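Local coordinates for epimerase domain-containing protein (Bacillus cereus HuA2-4, PDB 6ZLK) that interconverts UDP-glucuronic acid and UDP-galacturonic acid by inverting the sugar at C4, using a bound NAD cofactor, at residues L174-P182 / D214-T225. Sequence-based numbering, arbitrary orientation.
Sequences LRYFTVYGP and DFTYIDDCIRGT. With UGA (uridine-5'-diphosphate-glucuronic acid), chain F.
Val179 and Tyr180 pair in parallel with Thr216 and Tyr217: Thr216 N donates to Thr178 O (2.9 Å, 172°), Thr216 O accepts Tyr180 N, and Tyr180 O receives Ile218 N at 2.8 Å, just where the second strand turns into helix 218-230, with Tyr217 at its N-cap position. Thr216 suits this position because its short hydroxyl, beside its own backbone N (chi1 -49°), reaches Phe177 O at 2.6 Å on a lone pair, bonding a carbonyl at the bend in the first strand. That bend faces the substrate: Thr178 N, pointing away from the pairing, binds carboxylate oxygen O'Q of UDP-glucuronic acid at 2.6 Å, and Val179 N bonds the NAD. This is the Rossmann-type sheet of the extended short-chain dehydrogenase/reductase family. The helix then runs back antiparallel to strand 174-176, where small Cys221 lets its SG sit over one face of the Tyr176 ring, 3.6 Å from the centroid. At that ring's edge, Tyr176 OH donates to Thr225 OG1 (2.7 Å), whose own proton goes to Cys221 O, so each buried hydroxyl has an acceptor within the fold. On the sheet face opposite Val179 and Thr216, Tyr217 turns its edge to the face of Tyr180 in a T-shaped pair, planes 67° apart, while Pro182 CD abuts Tyr217 OH.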
loop_
_atom_site.group_PDB
_atom_site.type_symbol
_atom_site.label_atom_id
_atom_site.label_comp_id
_atom_site.label_asym_id
_atom_site.label_seq_id
_atom_site.Cartn_x
_atom_site.Cartn_y
_atom_site.Cartn_z
ATOM N N LEU A 174 -6.309 -12.251 -8.310
ATOM C CA LEU A 174 -6.288 -12.217 -9.781
ATOM C C LEU A 174 -5.843 -10.816 -10.195
ATOM O O LEU A 174 -6.469 -9.852 -9.807
ATOM C CB LEU A 174 -7.648 -12.580 -10.395
ATOM C CG LEU A 174 -8.289 -13.859 -9.901
ATOM C CD1 LEU A 174 -9.644 -14.084 -10.613
ATOM C CD2 LEU A 174 -7.336 -15.024 -10.149
ATOM N N ARG A 175 -4.777 -10.720 -10.960
ATOM C CA ARG A 175 -4.347 -9.442 -11.569
ATOM C C ARG A 175 -4.838 -9.381 -13.002
ATOM O O ARG A 175 -4.254 -10.018 -13.916
ATOM C CB ARG A 175 -2.819 -9.299 -11.548
ATOM C CG ARG A 175 -2.284 -9.123 -10.147
ATOM C CD ARG A 175 -0.772 -9.154 -10.168
ATOM N NE ARG A 175 -0.279 -8.833 -8.839
ATOM C CZ ARG A 175 0.987 -8.992 -8.447
ATOM N NH1 ARG A 175 1.893 -9.469 -9.263
ATOM N NH2 ARG A 175 1.356 -8.695 -7.222
ATOM N N TYR A 176 -5.889 -8.622 -13.220
ATOM C CA TYR A 176 -6.368 -8.351 -14.598
ATOM C C TYR A 176 -5.473 -7.364 -15.346
ATOM O O TYR A 176 -4.971 -6.404 -14.792
ATOM C CB TYR A 176 -7.751 -7.716 -14.487
ATOM C CG TYR A 176 -8.891 -8.557 -13.964
ATOM C CD1 TYR A 176 -8.846 -9.935 -13.772
ATOM C CD2 TYR A 176 -10.059 -7.912 -13.590
ATOM C CE1 TYR A 176 -9.936 -10.644 -13.320
ATOM C CE2 TYR A 176 -11.140 -8.607 -13.078
ATOM C CZ TYR A 176 -11.109 -9.982 -12.986
ATOM O OH TYR A 176 -12.213 -10.657 -12.514
ATOM N N PHE A 177 -5.355 -7.586 -16.647
ATOM C CA PHE A 177 -4.726 -6.674 -17.625
ATOM C C PHE A 177 -5.788 -6.099 -18.569
ATOM O O PHE A 177 -6.520 -6.819 -19.321
ATOM C CB PHE A 177 -3.674 -7.424 -18.420
ATOM C CG PHE A 177 -2.445 -7.825 -17.636
ATOM C CD1 PHE A 177 -2.499 -8.654 -16.529
ATOM C CD2 PHE A 177 -1.229 -7.291 -18.011
ATOM C CE1 PHE A 177 -1.344 -8.925 -15.818
ATOM C CE2 PHE A 177 -0.059 -7.587 -17.318
ATOM C CZ PHE A 177 -0.126 -8.393 -16.201
ATOM N N THR A 178 -5.860 -4.796 -18.556
ATOM C CA THR A 178 -6.707 -3.902 -19.376
ATOM C C THR A 178 -7.867 -4.671 -20.001
ATOM O O THR A 178 -7.808 -5.043 -21.169
ATOM C CB THR A 178 -5.875 -3.113 -20.392
ATOM O OG1 THR A 178 -4.751 -2.558 -19.681
ATOM C CG2 THR A 178 -6.747 -2.018 -20.977
ATOM N N VAL A 179 -8.986 -4.662 -19.297
ATOM C CA VAL A 179 -10.146 -5.435 -19.796
ATOM C C VAL A 179 -10.962 -4.548 -20.740
ATOM O O VAL A 179 -11.153 -3.359 -20.471
ATOM C CB VAL A 179 -10.967 -5.956 -18.606
ATOM C CG1 VAL A 179 -12.160 -6.766 -19.054
ATOM C CG2 VAL A 179 -10.059 -6.747 -17.668
ATOM N N TYR A 180 -11.479 -5.129 -21.825
ATOM C CA TYR A 180 -12.292 -4.343 -22.769
ATOM C C TYR A 180 -13.475 -5.198 -23.207
ATOM O O TYR A 180 -13.554 -6.411 -22.931
ATOM C CB TYR A 180 -11.424 -3.845 -23.906
ATOM C CG TYR A 180 -11.157 -4.915 -24.923
ATOM C CD1 TYR A 180 -10.198 -5.885 -24.716
ATOM C CD2 TYR A 180 -11.882 -4.969 -26.094
ATOM C CE1 TYR A 180 -9.966 -6.883 -25.659
ATOM C CE2 TYR A 180 -11.675 -5.950 -27.041
ATOM C CZ TYR A 180 -10.701 -6.899 -26.845
ATOM O OH TYR A 180 -10.606 -7.871 -27.795
ATOM N N GLY A 181 -14.409 -4.541 -23.883
ATOM C CA GLY A 181 -15.576 -5.241 -24.440
ATOM C C GLY A 181 -16.822 -4.436 -24.187
ATOM O O GLY A 181 -16.780 -3.322 -23.649
ATOM N N PRO A 182 -17.959 -5.039 -24.556
ATOM C CA PRO A 182 -19.248 -4.459 -24.220
ATOM C C PRO A 182 -19.282 -4.096 -22.740
ATOM O O PRO A 182 -18.799 -4.904 -21.925
ATOM C CB PRO A 182 -20.226 -5.585 -24.599
ATOM C CG PRO A 182 -19.519 -6.330 -25.670
ATOM C CD PRO A 182 -18.089 -6.355 -25.170
ATOM N N ASP A 214 -1.702 -5.478 -22.846
ATOM C CA ASP A 214 -2.214 -6.865 -22.928
ATOM C C ASP A 214 -3.722 -6.818 -22.725
ATOM O O ASP A 214 -4.227 -7.219 -21.681
ATOM C CB ASP A 214 -1.576 -7.683 -21.820
ATOM C CG ASP A 214 -1.758 -9.150 -22.095
ATOM O OD1 ASP A 214 -2.646 -9.485 -22.930
ATOM O OD2 ASP A 214 -0.926 -9.923 -21.551
ATOM N N PHE A 215 -4.414 -6.380 -23.736
ATOM C CA PHE A 215 -5.860 -6.163 -23.640
ATOM C C PHE A 215 -6.557 -7.504 -23.473
ATOM O O PHE A 215 -6.286 -8.464 -24.208
ATOM C CB PHE A 215 -6.321 -5.542 -24.934
ATOM C CG PHE A 215 -5.833 -4.133 -25.136
ATOM C CD1 PHE A 215 -6.253 -3.104 -24.306
ATOM C CD2 PHE A 215 -4.925 -3.856 -26.146
ATOM C CE1 PHE A 215 -5.818 -1.799 -24.502
ATOM C CE2 PHE A 215 -4.483 -2.548 -26.348
ATOM C CZ PHE A 215 -4.938 -1.527 -25.530
ATOM N N THR A 216 -7.430 -7.569 -22.494
ATOM C CA THR A 216 -8.140 -8.801 -22.107
ATOM C C THR A 216 -9.617 -8.618 -22.454
ATOM O O THR A 216 -10.303 -7.840 -21.830
ATOM C CB THR A 216 -7.940 -9.202 -20.651
ATOM O OG1 THR A 216 -6.533 -9.173 -20.342
ATOM C CG2 THR A 216 -8.564 -10.557 -20.385
ATOM N N TYR A 217 -10.121 -9.419 -23.378
ATOM C CA TYR A 217 -11.551 -9.340 -23.720
ATOM C C TYR A 217 -12.350 -9.809 -22.509
ATOM O O TYR A 217 -12.000 -10.763 -21.783
ATOM C CB TYR A 217 -11.914 -10.205 -24.934
ATOM C CG TYR A 217 -13.350 -9.988 -25.316
ATOM C CD1 TYR A 217 -13.725 -8.753 -25.844
ATOM C CD2 TYR A 217 -14.288 -11.001 -25.261
ATOM C CE1 TYR A 217 -15.048 -8.489 -26.167
ATOM C CE2 TYR A 217 -15.608 -10.759 -25.600
ATOM C CZ TYR A 217 -15.960 -9.529 -26.119
ATOM O OH TYR A 217 -17.272 -9.266 -26.408
ATOM N N ILE A 218 -13.456 -9.118 -22.256
ATOM C CA ILE A 218 -14.259 -9.338 -21.041
ATOM C C ILE A 218 -14.645 -10.815 -20.891
ATOM O O ILE A 218 -14.573 -11.325 -19.768
ATOM C CB ILE A 218 -15.480 -8.413 -21.055
ATOM C CG1 ILE A 218 -16.323 -8.596 -19.801
ATOM C CG2 ILE A 218 -16.327 -8.601 -22.322
ATOM C CD1 ILE A 218 -15.649 -8.315 -18.467
ATOM N N ASP A 219 -15.081 -11.504 -21.955
ATOM C CA ASP A 219 -15.459 -12.939 -21.824
ATOM C C ASP A 219 -14.245 -13.793 -21.430
ATOM O O ASP A 219 -14.496 -14.786 -20.649
ATOM C CB ASP A 219 -16.103 -13.505 -23.070
ATOM C CG ASP A 219 -17.429 -12.878 -23.421
ATOM O OD1 ASP A 219 -17.984 -12.139 -22.591
ATOM O OD2 ASP A 219 -17.896 -13.163 -24.552
ATOM N N ASP A 220 -13.047 -13.435 -21.843
ATOM C CA ASP A 220 -11.831 -14.161 -21.409
ATOM C C ASP A 220 -11.632 -13.943 -19.914
ATOM O O ASP A 220 -11.399 -14.899 -19.166
ATOM C CB ASP A 220 -10.654 -13.804 -22.297
ATOM C CG ASP A 220 -10.678 -14.475 -23.671
ATOM O OD1 ASP A 220 -11.108 -15.683 -23.710
ATOM O OD2 ASP A 220 -10.212 -13.850 -24.663
ATOM N N CYS A 221 -11.617 -12.664 -19.533
ATOM C CA CYS A 221 -11.499 -12.241 -18.133
ATOM C C CYS A 221 -12.480 -13.057 -17.267
ATOM O O CYS A 221 -12.116 -13.618 -16.225
ATOM C CB CYS A 221 -11.786 -10.750 -18.057
ATOM S SG CYS A 221 -11.954 -10.176 -16.346
ATOM N N ILE A 222 -13.748 -13.099 -17.641
ATOM C CA ILE A 222 -14.790 -13.748 -16.820
ATOM C C ILE A 222 -14.568 -15.282 -16.806
ATOM O O ILE A 222 -14.684 -15.858 -15.715
ATOM C CB ILE A 222 -16.186 -13.358 -17.323
ATOM C CG1 ILE A 222 -16.413 -11.862 -17.132
ATOM C CG2 ILE A 222 -17.286 -14.219 -16.700
ATOM C CD1 ILE A 222 -16.275 -11.350 -15.732
ATOM N N ARG A 223 -14.153 -15.897 -17.914
ATOM C CA ARG A 223 -13.850 -17.356 -17.904
ATOM C C ARG A 223 -12.694 -17.642 -16.945
ATOM O O ARG A 223 -12.806 -18.599 -16.143
ATOM C CB ARG A 223 -13.484 -17.879 -19.301
ATOM C CG ARG A 223 -14.719 -18.145 -20.125
ATOM C CD ARG A 223 -14.375 -18.790 -21.460
ATOM N NE ARG A 223 -13.809 -17.858 -22.426
ATOM C CZ ARG A 223 -14.522 -17.174 -23.322
ATOM N NH1 ARG A 223 -15.852 -17.289 -23.369
ATOM N NH2 ARG A 223 -13.914 -16.351 -24.159
ATOM N N GLY A 224 -11.653 -16.795 -16.922
ATOM C CA GLY A 224 -10.576 -17.001 -15.939
ATOM C C GLY A 224 -11.064 -16.823 -14.519
ATOM O O GLY A 224 -10.676 -17.561 -13.565
ATOM N N THR A 225 -11.916 -15.822 -14.328
ATOM C CA THR A 225 -12.394 -15.464 -12.992
ATOM C C THR A 225 -13.272 -16.600 -12.433
ATOM O O THR A 225 -13.126 -16.947 -11.234
ATOM C CB THR A 225 -13.062 -14.092 -13.082
ATOM O OG1 THR A 225 -12.154 -13.100 -13.573
ATOM C CG2 THR A 225 -13.638 -13.686 -11.753
HETATM C "C1'" UGA F . -7.165 -0.220 -17.302
HETATM C "C2'" UGA F . -8.251 0.112 -16.290
HETATM O "O2'" UGA F . -8.648 1.460 -16.512
HETATM C "C3'" UGA F . -7.784 -0.040 -14.862
HETATM O "O3'" UGA F . -8.940 0.045 -14.025
HETATM C "C4'" UGA F . -7.061 -1.357 -14.632
HETATM O "O4'" UGA F . -6.498 -1.346 -13.314
HETATM C "C5'" UGA F . -5.954 -1.540 -15.682
HETATM O "O5'" UGA F . -6.522 -1.443 -16.992
HETATM C "C6'" UGA F . -5.162 -2.858 -15.626
HETATM O "O'P" UGA F . -4.875 -3.353 -14.561
HETATM O "O'Q" UGA F . -4.779 -3.358 -16.649
HETATM P PB UGA F . -5.403 1.184 -18.652
HETATM O O1B UGA F . -4.499 0.104 -19.071
HETATM O O2B UGA F . -4.900 2.560 -18.392
HETATM O O3B UGA F . -6.282 0.882 -17.345
HETATM O O3A UGA F . -6.580 1.212 -19.730
HETATM P PA UGA F . -7.216 2.273 -20.739
HETATM O O1A UGA F . -7.847 3.331 -19.945
HETATM O O2A UGA F . -8.007 1.497 -21.709
HETATM O O5D UGA F . -5.911 2.890 -21.458
HETATM C C5D UGA F . -5.047 2.131 -22.281
HETATM C C4D UGA F . -4.125 3.081 -22.985
HETATM O O4D UGA F . -4.884 4.034 -23.769
HETATM C C3D UGA F . -3.230 3.913 -22.061
HETATM O O3D UGA F . -1.912 3.739 -22.586
HETATM C C2D UGA F . -3.742 5.349 -22.206
HETATM O O2D UGA F . -2.660 6.257 -22.333
HETATM C C1D UGA F . -4.397 5.345 -23.580
HETATM N N1 UGA F . -5.527 6.275 -23.727
HETATM C C6 UGA F . -6.595 6.245 -22.873
HETATM C C2 UGA F . -5.513 7.077 -24.860
HETATM O O2 UGA F . -4.566 7.138 -25.635
HETATM N N3 UGA F . -6.642 7.808 -25.041
HETATM C C4 UGA F . -7.752 7.835 -24.230
HETATM O O4 UGA F . -8.671 8.592 -24.531
HETATM C C5 UGA F . -7.686 6.995 -23.062
#